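Long-range contacts in imelysin-like protein (Psychrobacter arcticus, PDB 3PF0), which is of unknown function but belongs to the imelysin (M75 peptidase) family and has been put forward as a putative metalloendopeptidase: residues Leu171-Tyr176 and Ala262-Gln267; Gly266-Ile271 and Glu320-Ala325. One frame throughout, in Å; residues are numbered along the deposited sequence.

Contact 1: Leu171-Tyr176 and Ala262-Gln267; sequences LEEALY and AATAGQ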
ATOM      1  N   LEU A 171       0.977  -8.996 -12.407  1.00 29.78           N
ATOM      2  CA  LEU A 171       0.024  -8.427 -13.363  1.00 28.55           C
ATOM      3  C   LEU A 171       0.657  -7.256 -14.132  1.00 33.05           C
ATOM      4  O   LEU A 171       0.485  -7.141 -15.347  1.00 32.95           O
ATOM      5  CB  LEU A 171      -1.248  -7.985 -12.623  1.00 27.12           C
ATOM      6  CG  LEU A 171      -2.206  -9.116 -12.245  1.00 30.06           C
ATOM      7  CD1 LEU A 171      -3.095  -8.728 -11.073  1.00 28.71           C
ATOM      8  CD2 LEU A 171      -3.025  -9.576 -13.450  1.00 30.07           C
ATOM      9  N   GLU A 172       1.448  -6.431 -13.437  1.00 30.02           N
ATOM     10  CA  GLU A 172       2.128  -5.298 -14.041  1.00 29.73           C
ATOM     11  C   GLU A 172       3.030  -5.756 -15.171  1.00 34.95           C
ATOM     12  O   GLU A 172       2.995  -5.188 -16.271  1.00 35.22           O
ATOM     13  CB  GLU A 172       2.955  -4.563 -12.984  1.00 30.87           C
ATOM     14  CG  GLU A 172       3.654  -3.328 -13.538  1.00 36.69           C
ATOM     15  CD  GLU A 172       4.640  -2.662 -12.606  1.00 39.29           C
ATOM     16  OE1 GLU A 172       4.946  -3.238 -11.537  1.00 34.64           O
ATOM     17  OE2 GLU A 172       5.108  -1.554 -12.946  1.00 37.07           O
ATOM     18  N   GLU A 173       3.821  -6.800 -14.889  1.00 31.28           N
ATOM     19  CA  GLU A 173       4.764  -7.400 -15.809  1.00 31.42           C
ATOM     20  C   GLU A 173       4.036  -7.985 -17.014  1.00 34.37           C
ATOM     21  O   GLU A 173       4.470  -7.744 -18.137  1.00 34.54           O
ATOM     22  CB  GLU A 173       5.604  -8.470 -15.086  1.00 32.91           C
ATOM     23  CG  GLU A 173       6.747  -9.040 -15.911  1.00 44.53           C
ATOM     24  CD  GLU A 173       7.664  -8.019 -16.565  1.00 67.56           C
ATOM     25  OE1 GLU A 173       8.430  -7.354 -15.833  1.00 55.19           O
ATOM     26  OE2 GLU A 173       7.606  -7.873 -17.808  1.00 64.29           O
ATOM     27  N   ALA A 174       2.940  -8.744 -16.794  1.00 29.09           N
ATOM     28  CA  ALA A 174       2.191  -9.356 -17.892  1.00 29.51           C
ATOM     29  C   ALA A 174       1.499  -8.303 -18.779  1.00 34.09           C
ATOM     30  O   ALA A 174       1.473  -8.475 -20.000  1.00 33.15           O
ATOM     31  CB  ALA A 174       1.167 -10.330 -17.354  1.00 29.57           C
ATOM     32  N   LEU A 175       0.985  -7.205 -18.180  1.00 31.21           N
ATOM     33  CA  LEU A 175       0.301  -6.139 -18.941  1.00 31.22           C
ATOM     34  C   LEU A 175       1.267  -5.193 -19.683  1.00 36.52           C
ATOM     35  O   LEU A 175       0.883  -4.611 -20.705  1.00 35.79           O
ATOM     36  CB  LEU A 175      -0.634  -5.327 -18.032  1.00 30.26           C
ATOM     37  CG  LEU A 175      -1.869  -6.088 -17.531  1.00 34.03           C
ATOM     38  CD1 LEU A 175      -2.534  -5.351 -16.397  1.00 33.39           C
ATOM     39  CD2 LEU A 175      -2.860  -6.366 -18.659  1.00 34.76           C
ATOM     40  N   TYR A 176       2.515  -5.069 -19.203  1.00 34.93           N
ATOM     41  CA  TYR A 176       3.498  -4.176 -19.816  1.00 35.75           C
ATOM     42  C   TYR A 176       4.622  -4.878 -20.592  1.00 41.47           C
ATOM     43  O   TYR A 176       5.493  -4.184 -21.125  1.00 41.71           O
ATOM     44  CB  TYR A 176       4.105  -3.274 -18.750  1.00 36.62           C
ATOM     45  CG  TYR A 176       3.213  -2.107 -18.424  1.00 39.00           C
ATOM     46  CD1 TYR A 176       2.210  -2.217 -17.466  1.00 40.05           C
ATOM     47  CD2 TYR A 176       3.331  -0.901 -19.112  1.00 40.83           C
ATOM     48  CE1 TYR A 176       1.356  -1.153 -17.189  1.00 40.04           C
ATOM     49  CE2 TYR A 176       2.498   0.175 -18.828  1.00 41.91           C
ATOM     50  CZ  TYR A 176       1.510   0.044 -17.869  1.00 47.24           C
ATOM     51  OH  TYR A 176       0.693   1.107 -17.599  1.00 50.60           O
ATOM     52  N   ALA A 262       5.827   0.331  -9.071  1.00 34.54           N
ATOM     53  CA  ALA A 262       5.308   0.508 -10.442  1.00 34.55           C
ATOM     54  C   ALA A 262       6.405   1.007 -11.422  1.00 38.94           C
ATOM     55  O   ALA A 262       6.145   1.869 -12.271  1.00 39.06           O
ATOM     56  CB  ALA A 262       4.104   1.453 -10.455  1.00 35.13           C
ATOM     57  N   ALA A 263       7.621   0.425 -11.318  1.00 35.50           N
ATOM     58  CA  ALA A 263       8.772   0.768 -12.152  1.00 35.72           C
ATOM     59  C   ALA A 263       8.544   0.443 -13.630  1.00 40.50           C
ATOM     60  O   ALA A 263       8.938   1.240 -14.482  1.00 41.37           O
ATOM     61  CB  ALA A 263      10.019   0.047 -11.655  1.00 36.49           C
ATOM     62  N   THR A 264       7.945  -0.729 -13.936  1.00 35.74           N
ATOM     63  CA  THR A 264       7.703  -1.167 -15.316  1.00 35.11           C
ATOM     64  C   THR A 264       6.612  -0.296 -15.956  1.00 38.41           C
ATOM     65  O   THR A 264       6.760   0.116 -17.105  1.00 39.04           O
ATOM     66  CB  THR A 264       7.350  -2.660 -15.333  1.00 40.41           C
ATOM     67  OG1 THR A 264       8.404  -3.387 -14.696  1.00 39.80           O
ATOM     68  CG2 THR A 264       7.164  -3.191 -16.736  1.00 39.73           C
ATOM     69  N   ALA A 265       5.540   0.003 -15.196  1.00 33.47           N
ATOM     70  CA  ALA A 265       4.423   0.846 -15.633  1.00 33.33           C
ATOM     71  C   ALA A 265       4.840   2.320 -15.736  1.00 37.63           C
ATOM     72  O   ALA A 265       4.226   3.085 -16.484  1.00 37.17           O
ATOM     73  CB  ALA A 265       3.260   0.704 -14.657  1.00 32.96           C
ATOM     74  N   GLY A 266       5.864   2.700 -14.973  1.00 35.48           N
ATOM     75  CA  GLY A 266       6.361   4.070 -14.903  1.00 35.66           C
ATOM     76  C   GLY A 266       5.362   4.957 -14.192  1.00 38.32           C
ATOM     77  O   GLY A 266       5.148   6.107 -14.588  1.00 37.84           O
ATOM     78  N   GLN A 267       4.723   4.412 -13.140  1.00 34.09           N
ATOM     79  CA  GLN A 267       3.704   5.140 -12.386  1.00 32.91           C
ATOM     80  C   GLN A 267       4.060   5.239 -10.887  1.00 35.20           C
ATOM     81  O   GLN A 267       3.173   5.124 -10.044  1.00 33.65           O
ATOM     82  CB  GLN A 267       2.326   4.469 -12.594  1.00 33.35           C
ATOM     83  CG  GLN A 267       1.796   4.532 -14.041  1.00 34.94           C
ATOM     84  CD  GLN A 267       1.441   5.934 -14.510  1.00 51.16           C
ATOM     85  OE1 GLN A 267       1.241   6.863 -13.714  1.00 42.32           O
ATOM     86  NE2 GLN A 267       1.352   6.118 -15.826  1.00 43.42           N
TER
HETATM   87  O   HOH W   1       4.400  -2.595  -9.015  1.00 33.67           O
HETATM   88  O   HOH W   2       7.525  -2.495 -11.148  1.00 34.78           O
HETATM   89  O   HOH W   3       7.994  -5.995 -13.885  1.00 38.10           O
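E172 and Y176, one turn apart on helix 167-176, clasp the A262-Q267 turn in a surface contact in which the E172 carboxylate binds a loop backbone and the Y176 ring packs on A265. The turn lies in the loop between helix 225-250 and helix 268-283 and ends at Q267, the N-cap of the latter. E172 reaches it with an extended chain, CG anti to the backbone N (chi1 -178°). Its OE2 takes the amide of A265 through the anti lone pair, with N to OE2 at 2.8 Å and an N-H...O angle of 158°; the T264 amide N also lies 3.1 Å from OE2. The other oxygen, OE1, works through water. Two waters donate to it, each 2.7 Å from OE1; one accepts from the A262 amide and the other, weakly, from that of A263. In this all-helical imelysin fold the carboxylate thus takes the A265 amide directly and those of A262 and A263 through water, with T264 N close by, much as an anion sits at the start of a helix: A263-A265 have helical backbone angles, though without regular helical hydrogen bonding. The negative charge would suit that cluster of N-H groups. Y176 closes on the same turn from beside E172. One ring face lies against A265, whose CA stands 3.8 Å from the ring centroid and only 11° off the normal, a CH-pi contact; A265 CB packs toward CE1 and CZ. At the base of the ring, Y176 CB touches T264 CG2 at 3.7 Å. R99 makes a cation-pi contact with this tyrosine, while W102 of helix 92-112 packs against both E172 and A265.

Contact 2: Gly266-Ile271 and Glu320-Ala325; sequences GQSRAI and EDLATA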
ATOM      1  N   GLY A 266       5.864   2.700 -14.973  1.00 35.48           N
ATOM      2  CA  GLY A 266       6.361   4.070 -14.903  1.00 35.66           C
ATOM      3  C   GLY A 266       5.362   4.957 -14.192  1.00 38.32           C
ATOM      4  O   GLY A 266       5.148   6.107 -14.588  1.00 37.84           O
ATOM      5  N   GLN A 267       4.723   4.412 -13.140  1.00 34.09           N
ATOM      6  CA  GLN A 267       3.704   5.140 -12.386  1.00 32.91           C
ATOM      7  C   GLN A 267       4.060   5.239 -10.887  1.00 35.20           C
ATOM      8  O   GLN A 267       3.173   5.124 -10.044  1.00 33.65           O
ATOM      9  CB  GLN A 267       2.326   4.469 -12.594  1.00 33.35           C
ATOM     10  CG  GLN A 267       1.796   4.532 -14.041  1.00 34.94           C
ATOM     11  CD  GLN A 267       1.441   5.934 -14.510  1.00 51.16           C
ATOM     12  OE1 GLN A 267       1.241   6.863 -13.714  1.00 42.32           O
ATOM     13  NE2 GLN A 267       1.352   6.118 -15.826  1.00 43.42           N
ATOM     14  N   SER A 268       5.343   5.492 -10.556  1.00 32.63           N
ATOM     15  CA  SER A 268       5.766   5.586  -9.150  1.00 32.74           C
ATOM     16  C   SER A 268       5.135   6.764  -8.418  1.00 38.03           C
ATOM     17  O   SER A 268       4.822   6.613  -7.243  1.00 37.95           O
ATOM     18  CB  SER A 268       7.285   5.636  -9.002  1.00 34.13           C
ATOM     19  OG  SER A 268       7.914   6.419 -10.001  1.00 41.82           O
ATOM     20  N   ARG A 269       4.953   7.924  -9.089  1.00 36.64           N
ATOM     21  CA  ARG A 269       4.336   9.114  -8.486  1.00 37.07           C
ATOM     22  C   ARG A 269       2.919   8.795  -7.961  1.00 40.44           C
ATOM     23  O   ARG A 269       2.587   9.205  -6.854  1.00 39.99           O
ATOM     24  CB  ARG A 269       4.299  10.287  -9.476  1.00 36.86           C
ATOM     25  CG  ARG A 269       3.917  11.629  -8.820  1.00 43.12           C
ATOM     26  CD  ARG A 269       3.710  12.746  -9.828  1.00 42.67           C
ATOM     27  NE  ARG A 269       2.502  12.560 -10.634  1.00 42.51           N
ATOM     28  CZ  ARG A 269       2.282  13.159 -11.802  1.00 64.24           C
ATOM     29  NH1 ARG A 269       3.180  13.995 -12.308  1.00 57.99           N
ATOM     30  NH2 ARG A 269       1.163  12.926 -12.473  1.00 54.41           N
ATOM     31  N   ALA A 270       2.123   8.027  -8.730  1.00 36.81           N
ATOM     32  CA  ALA A 270       0.771   7.613  -8.356  1.00 36.52           C
ATOM     33  C   ALA A 270       0.762   6.711  -7.108  1.00 39.47           C
ATOM     34  O   ALA A 270      -0.156   6.820  -6.299  1.00 37.50           O
ATOM     35  CB  ALA A 270       0.099   6.898  -9.518  1.00 36.91           C
ATOM     36  N   ILE A 271       1.782   5.839  -6.948  1.00 37.20           N
ATOM     37  CA  ILE A 271       1.884   4.940  -5.790  1.00 36.57           C
ATOM     38  C   ILE A 271       2.249   5.748  -4.527  1.00 41.05           C
ATOM     39  O   ILE A 271       1.589   5.583  -3.504  1.00 40.77           O
ATOM     40  CB  ILE A 271       2.866   3.752  -6.042  1.00 39.03           C
ATOM     41  CG1 ILE A 271       2.522   2.987  -7.354  1.00 38.58           C
ATOM     42  CG2 ILE A 271       2.910   2.790  -4.843  1.00 38.85           C
ATOM     43  CD1 ILE A 271       1.010   2.469  -7.483  1.00 41.41           C
ATOM     44  N   GLU A 320       5.592  11.572 -13.716  1.00 41.06           N
ATOM     45  CA  GLU A 320       4.842  10.324 -13.467  1.00 39.73           C
ATOM     46  C   GLU A 320       5.755   9.229 -12.950  1.00 42.63           C
ATOM     47  O   GLU A 320       5.364   8.470 -12.066  1.00 42.00           O
ATOM     48  CB  GLU A 320       4.137   9.840 -14.737  1.00 41.16           C
ATOM     49  CG  GLU A 320       2.873  10.604 -15.078  1.00 51.84           C
ATOM     50  CD  GLU A 320       2.039   9.993 -16.186  1.00 78.09           C
ATOM     51  OE1 GLU A 320       2.592   9.238 -17.021  1.00 66.72           O
ATOM     52  OE2 GLU A 320       0.821  10.280 -16.219  1.00 82.31           O
ATOM     53  N   ASP A 321       6.977   9.152 -13.515  1.00 38.98           N
ATOM     54  CA  ASP A 321       8.041   8.241 -13.100  1.00 37.51           C
ATOM     55  C   ASP A 321       9.049   9.089 -12.333  1.00 42.24           C
ATOM     56  O   ASP A 321       9.729   9.932 -12.931  1.00 41.56           O
ATOM     57  CB  ASP A 321       8.670   7.543 -14.325  1.00 38.49           C
ATOM     58  CG  ASP A 321       9.686   6.455 -14.020  1.00 44.39           C
ATOM     59  OD1 ASP A 321      10.187   6.405 -12.875  1.00 43.26           O
ATOM     60  OD2 ASP A 321      10.014   5.680 -14.938  1.00 53.93           O
ATOM     61  N   LEU A 322       9.119   8.889 -11.004  1.00 39.30           N
ATOM     62  CA  LEU A 322      10.001   9.661 -10.112  1.00 39.81           C
ATOM     63  C   LEU A 322      11.482   9.477 -10.441  1.00 45.51           C
ATOM     64  O   LEU A 322      12.285  10.338 -10.083  1.00 47.07           O
ATOM     65  CB  LEU A 322       9.739   9.324  -8.630  1.00 38.72           C
ATOM     66  CG  LEU A 322       8.307   9.604  -8.105  1.00 40.67           C
ATOM     67  CD1 LEU A 322       8.164   9.180  -6.665  1.00 39.75           C
ATOM     68  CD2 LEU A 322       7.919  11.072  -8.255  1.00 42.21           C
ATOM     69  N   ALA A 323      11.843   8.387 -11.146  1.00 42.16           N
ATOM     70  CA  ALA A 323      13.225   8.129 -11.554  1.00 42.41           C
ATOM     71  C   ALA A 323      13.708   9.159 -12.577  1.00 45.45           C
ATOM     72  O   ALA A 323      14.901   9.427 -12.619  1.00 46.32           O
ATOM     73  CB  ALA A 323      13.354   6.733 -12.134  1.00 42.57           C
ATOM     74  N   THR A 324      12.788   9.735 -13.387  1.00 41.25           N
ATOM     75  CA  THR A 324      13.115  10.719 -14.434  1.00 42.63           C
ATOM     76  C   THR A 324      13.227  12.142 -13.854  1.00 48.62           C
ATOM     77  O   THR A 324      13.478  13.082 -14.607  1.00 50.22           O
ATOM     78  CB  THR A 324      12.096  10.674 -15.604  1.00 45.11           C
ATOM     79  OG1 THR A 324      10.873  11.279 -15.198  1.00 44.99           O
ATOM     80  CG2 THR A 324      11.829   9.258 -16.122  1.00 39.93           C
ATOM     81  N   ALA A 325      13.035  12.306 -12.531  1.00 45.02           N
ATOM     82  CA  ALA A 325      13.136  13.610 -11.880  1.00 45.93           C
ATOM     83  C   ALA A 325      14.592  13.980 -11.630  1.00 53.96           C
ATOM     84  O   ALA A 325      15.464  13.106 -11.719  1.00 53.05           O
ATOM     85  CB  ALA A 325      12.382  13.592 -10.567  1.00 45.76           C
TER
HETATM   86  O   HOH W   4       2.527   8.299 -11.815  1.00 35.08           O
HETATM   87  O   HOH W   5       7.923   4.361 -11.820  1.00 34.20           O
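S268 and R269, in the first turn of helix 268-283, hold the E320-L322 part of the loop by two nearly straight hydrogen bonds. The L322 amide donates to S268 OG, which chi1 (39°) sets between the backbone N and the carbonyl carbon, with N to OG at 2.9 Å, and R269 N donates to E320 O at 3.1 Å. Here the packing is tight: L322 CD2 lies 3.9 Å from R269 CB, the side chains crossing at about a right angle, and G266 brings its backbone up to D321. D321 OD1 accepts the A323 amide, forming an Asx turn that leads into the short 3-10 segment 322-324.

The outer side is looser. The R269 guanidinium lays one face over E320 CA, its NH1 bound to M318 O, while NH2 and E320 OE2 stay 4.6 Å apart, too far for a salt bridge. Q267 and E320 run side by side, with their amide and carboxylate planes 67° apart. A water bridges Q267 OE1, E320 O and the A270 amide.

Inward, L322 and R269 meet L315 of helix 298-316; L322 also touches L333 of helix 327-351, and A270 rests on helix 92-112.

From the N terminus, helix 48-84 leads to helix 92-112, whose side chains touch both contacts. The chain then forms helix 167-176 and runs through 85 residues, mostly helical, before A262-Q267 returns to it and contact 1 closes that long loop. G266 and Q267 belong to both contacts, so the second loop starts where the first ends: 48 residues, again mainly helix, separate 266-271 from 320-325 until contact 2 closes. The two closures follow one another along the chain. Their centres are 12 Å apart, and A262 packs against I271 between them. Together they tie helix 167-176, through the start of helix 268-283, to the connection between helices 298-316 and 327-351.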